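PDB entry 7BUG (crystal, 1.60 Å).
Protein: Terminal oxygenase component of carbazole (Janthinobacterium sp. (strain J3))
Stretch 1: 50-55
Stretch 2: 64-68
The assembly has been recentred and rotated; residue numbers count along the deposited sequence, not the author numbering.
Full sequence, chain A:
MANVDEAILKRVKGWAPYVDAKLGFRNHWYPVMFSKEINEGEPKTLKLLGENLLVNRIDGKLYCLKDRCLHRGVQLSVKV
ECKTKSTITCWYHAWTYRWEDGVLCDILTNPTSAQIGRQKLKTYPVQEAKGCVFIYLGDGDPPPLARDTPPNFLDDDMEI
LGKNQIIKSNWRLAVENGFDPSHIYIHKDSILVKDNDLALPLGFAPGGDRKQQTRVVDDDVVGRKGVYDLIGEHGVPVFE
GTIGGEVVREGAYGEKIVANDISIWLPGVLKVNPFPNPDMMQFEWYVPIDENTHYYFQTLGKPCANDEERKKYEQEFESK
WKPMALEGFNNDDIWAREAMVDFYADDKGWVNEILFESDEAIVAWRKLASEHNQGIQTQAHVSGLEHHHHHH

Stretch 1 50-55: GENLLV
Stretch 2 64-68: CLKDR

Strands 51-55 and 64-66 run antiparallel at 144°, axes 4.7 Å apart at closest approach, in the register L53–K66, L54–L65, V55–C64 (CA–CA 4.5, 5.3 and 4.5 Å). G50 leads in at phi/psi 86/-4, a positive phi that favours glycine; E51 onward is extended, as is 64-66, and D67 turns off at -86/64. E51 (m, t, chi3 19°) points toward the partner. K66 starts away from it, but its long chain (t, t, m, t) brings NZ back to 3.1 Å from E51 OE1, a salt bridge with a weak hydrogen bond. Water 1 accepts from K66 NZ at 3.0 Å and donates to E51 OE2 at 2.8 Å. N52 (m, chi2 -50°) takes D67 N on its O at 2.8 Å, holding the chain as it leaves the strand; water 2 links N52 ND2 (3.1 Å) to D67 O (2.8 Å). L53 (m, t), at a non-hydrogen-bonded site opposite K66, points away overall and the two side chains diverge, yet its CD1 reaches C64 SG at 3.9 Å, an apolar contact. L54 and L65 form the hydrogen-bonded pair: L54 N to L65 O 2.8 Å, L65 N to L54 O 3.0 Å. L54 (chi1 -97°, t) and L65 (m, t) share a face, and L54 CG sits 3.9 Å from CG of D67 (t). On the other face, V55 (t) and C64 (t) meet loosely, CG2 to SG 4.4 Å.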

ATOM      1  N   GLY A  50       8.619 -15.215   8.308  1.00  9.80           N
ATOM      2  CA  GLY A  50       8.369 -14.799   6.925  1.00  9.45           C
ATOM      3  C   GLY A  50       8.135 -15.920   5.966  1.00  9.52           C
ATOM      4  O   GLY A  50       7.782 -15.671   4.769  1.00 11.56           O
ATOM      5  N   GLU A  51       8.249 -17.165   6.416  1.00 10.10           N
ATOM      6  CA  GLU A  51       8.112 -18.345   5.552  1.00  9.46           C
ATOM      7  C   GLU A  51       6.720 -18.983   5.752  1.00  9.03           C
ATOM      8  O   GLU A  51       6.290 -19.252   6.909  1.00  9.17           O
ATOM      9  CB  GLU A  51       9.130 -19.432   5.927  1.00  9.58           C
ATOM     10  CG  GLU A  51      10.575 -18.957   5.919  1.00 10.78           C
ATOM     11  CD  GLU A  51      11.642 -20.021   6.024  1.00 12.29           C
ATOM     12  OE1 GLU A  51      11.334 -21.185   5.752  1.00 13.54           O
ATOM     13  OE2 GLU A  51      12.799 -19.659   6.318  1.00 11.92           O
ATOM     14  N   ASN A  52       6.085 -19.297   4.628  1.00  9.51           N
ATOM     15  CA  ASN A  52       4.763 -19.973   4.665  1.00  9.85           C
ATOM     16  C   ASN A  52       5.038 -21.465   4.871  1.00  9.57           C
ATOM     17  O   ASN A  52       5.808 -22.052   4.077  1.00  9.74           O
ATOM     18  CB  ASN A  52       3.935 -19.813   3.379  1.00 11.02           C
ATOM     19  CG  ASN A  52       3.473 -18.378   3.192  1.00 12.93           C
ATOM     20  OD1 ASN A  52       2.915 -17.800   4.128  1.00 13.46           O
ATOM     21  ND2 ASN A  52       3.747 -17.806   2.040  1.00 14.38           N
ATOM     22  N   LEU A  53       4.402 -22.047   5.881  1.00 10.15           N
ATOM     23  CA  LEU A  53       4.577 -23.451   6.243  1.00 10.06           C
ATOM     24  C   LEU A  53       3.234 -24.168   6.284  1.00 10.63           C
ATOM     25  O   LEU A  53       2.156 -23.548   6.554  1.00 12.57           O
ATOM     26  CB  LEU A  53       5.193 -23.539   7.633  1.00 10.47           C
ATOM     27  CG  LEU A  53       6.513 -22.788   7.848  1.00 10.27           C
ATOM     28  CD1 LEU A  53       7.024 -22.947   9.261  1.00 11.32           C
ATOM     29  CD2 LEU A  53       7.562 -23.175   6.829  1.00 11.05           C
ATOM     30  N   LEU A  54       3.318 -25.470   6.074  1.00 10.47           N
ATOM     31  CA  LEU A  54       2.163 -26.373   6.230  1.00 12.27           C
ATOM     32  C   LEU A  54       2.493 -27.346   7.347  1.00 11.79           C
ATOM     33  O   LEU A  54       3.631 -27.871   7.379  1.00 13.54           O
ATOM     34  CB  LEU A  54       1.933 -27.193   4.973  1.00 15.22           C
ATOM     35  CG  LEU A  54       0.899 -26.692   3.992  1.00 20.47           C
ATOM     36  CD1 LEU A  54       0.839 -27.693   2.857  1.00 23.99           C
ATOM     37  CD2 LEU A  54      -0.487 -26.537   4.633  1.00 20.78           C
ATOM     38  N   VAL A  55       1.557 -27.531   8.243  1.00 13.61           N
ATOM     39  CA  VAL A  55       1.681 -28.531   9.340  1.00 12.81           C
ATOM     40  C   VAL A  55       0.553 -29.530   9.158  1.00 13.04           C
ATOM     41  O   VAL A  55      -0.590 -29.145   8.953  1.00 14.04           O
ATOM     42  CB  VAL A  55       1.669 -27.892  10.726  1.00 14.97           C
ATOM     43  CG1 VAL A  55       1.808 -28.944  11.791  1.00 15.86           C
ATOM     44  CG2 VAL A  55       2.750 -26.840  10.864  1.00 15.79           C
ATOM     45  N   CYS A  64       6.041 -30.877   9.183  1.00 11.29           N
ATOM     46  CA  CYS A  64       6.051 -29.492   8.673  1.00 11.81           C
ATOM     47  C   CYS A  64       6.799 -29.468   7.348  1.00 11.43           C
ATOM     48  O   CYS A  64       7.995 -29.831   7.328  1.00 13.62           O
ATOM     49  CB  CYS A  64       6.683 -28.584   9.712  1.00 11.76           C
ATOM     50  SG  CYS A  64       6.762 -26.870   9.135  1.00 13.25           S
ATOM     51  N   LEU A  65       6.136 -28.987   6.289  1.00 11.60           N
ATOM     52  CA  LEU A  65       6.687 -28.781   4.931  1.00 13.40           C
ATOM     53  C   LEU A  65       6.591 -27.309   4.616  1.00 13.08           C
ATOM     54  O   LEU A  65       5.641 -26.657   5.057  1.00 12.58           O
ATOM     55  CB  LEU A  65       5.845 -29.513   3.884  1.00 16.11           C
ATOM     56  CG  LEU A  65       6.138 -30.968   3.630  1.00 20.91           C
ATOM     57  CD1 LEU A  65       5.057 -31.525   2.734  1.00 19.71           C
ATOM     58  CD2 LEU A  65       7.514 -31.127   2.978  1.00 19.92           C
ATOM     59  N   LYS A  66       7.556 -26.802   3.895  1.00 11.77           N
ATOM     60  CA  LYS A  66       7.410 -25.429   3.360  1.00 11.86           C
ATOM     61  C   LYS A  66       6.193 -25.412   2.439  1.00 11.54           C
ATOM     62  O   LYS A  66       6.085 -26.221   1.541  1.00 10.45           O
ATOM     63  CB  LYS A  66       8.692 -24.940   2.712  1.00 13.37           C
ATOM     64  CG  LYS A  66       8.526 -23.561   2.079  1.00 16.30           C
ATOM     65  CD  LYS A  66       9.901 -22.985   1.783  1.00 18.55           C
ATOM     66  CE  LYS A  66      10.643 -22.571   3.023  1.00 21.03           C
ATOM     67  NZ  LYS A  66      11.748 -21.654   2.717  1.00 22.40           N
ATOM     68  N   ASP A  67       5.342 -24.417   2.602  1.00 10.07           N
ATOM     69  CA  ASP A  67       4.134 -24.253   1.769  1.00 10.50           C
ATOM     70  C   ASP A  67       4.492 -23.477   0.506  1.00  9.74           C
ATOM     71  O   ASP A  67       4.051 -22.333   0.330  1.00  9.93           O
ATOM     72  CB  ASP A  67       3.068 -23.574   2.602  1.00 10.31           C
ATOM     73  CG  ASP A  67       1.700 -23.480   1.927  1.00 10.45           C
ATOM     74  OD1 ASP A  67       1.438 -24.222   0.949  1.00 11.42           O
ATOM     75  OD2 ASP A  67       0.868 -22.707   2.464  1.00 11.07           O
ATOM     76  N   ARG A  68       5.341 -24.051  -0.337  1.00  9.87           N
ATOM     77  CA  ARG A  68       5.831 -23.372  -1.571  1.00 10.90           C
ATOM     78  C   ARG A  68       6.315 -24.490  -2.480  1.00 11.09           C
ATOM     79  O   ARG A  68       7.386 -25.086  -2.189  1.00 11.02           O
ATOM     80  CB  ARG A  68       6.922 -22.351  -1.324  1.00 12.14           C
ATOM     81  CG  ARG A  68       7.261 -21.573  -2.591  1.00 14.60           C
ATOM     82  CD  ARG A  68       8.274 -20.453  -2.434  1.00 16.00           C
ATOM     83  NE  ARG A  68       9.490 -21.092  -2.029  1.00 18.50           N
ATOM     84  CZ  ARG A  68      10.475 -20.527  -1.335  1.00 19.03           C
ATOM     85  NH1 ARG A  68      10.442 -19.246  -1.034  1.00 20.72           N
ATOM     86  NH2 ARG A  68      11.488 -21.253  -0.950  1.00 23.03           N
TER
HETATM   87  O   HOH W   1      14.202 -20.869   4.230  1.00 18.55           O
HETATM   88  O   HOH W   2       4.949 -19.697  -0.033  1.00 12.06           O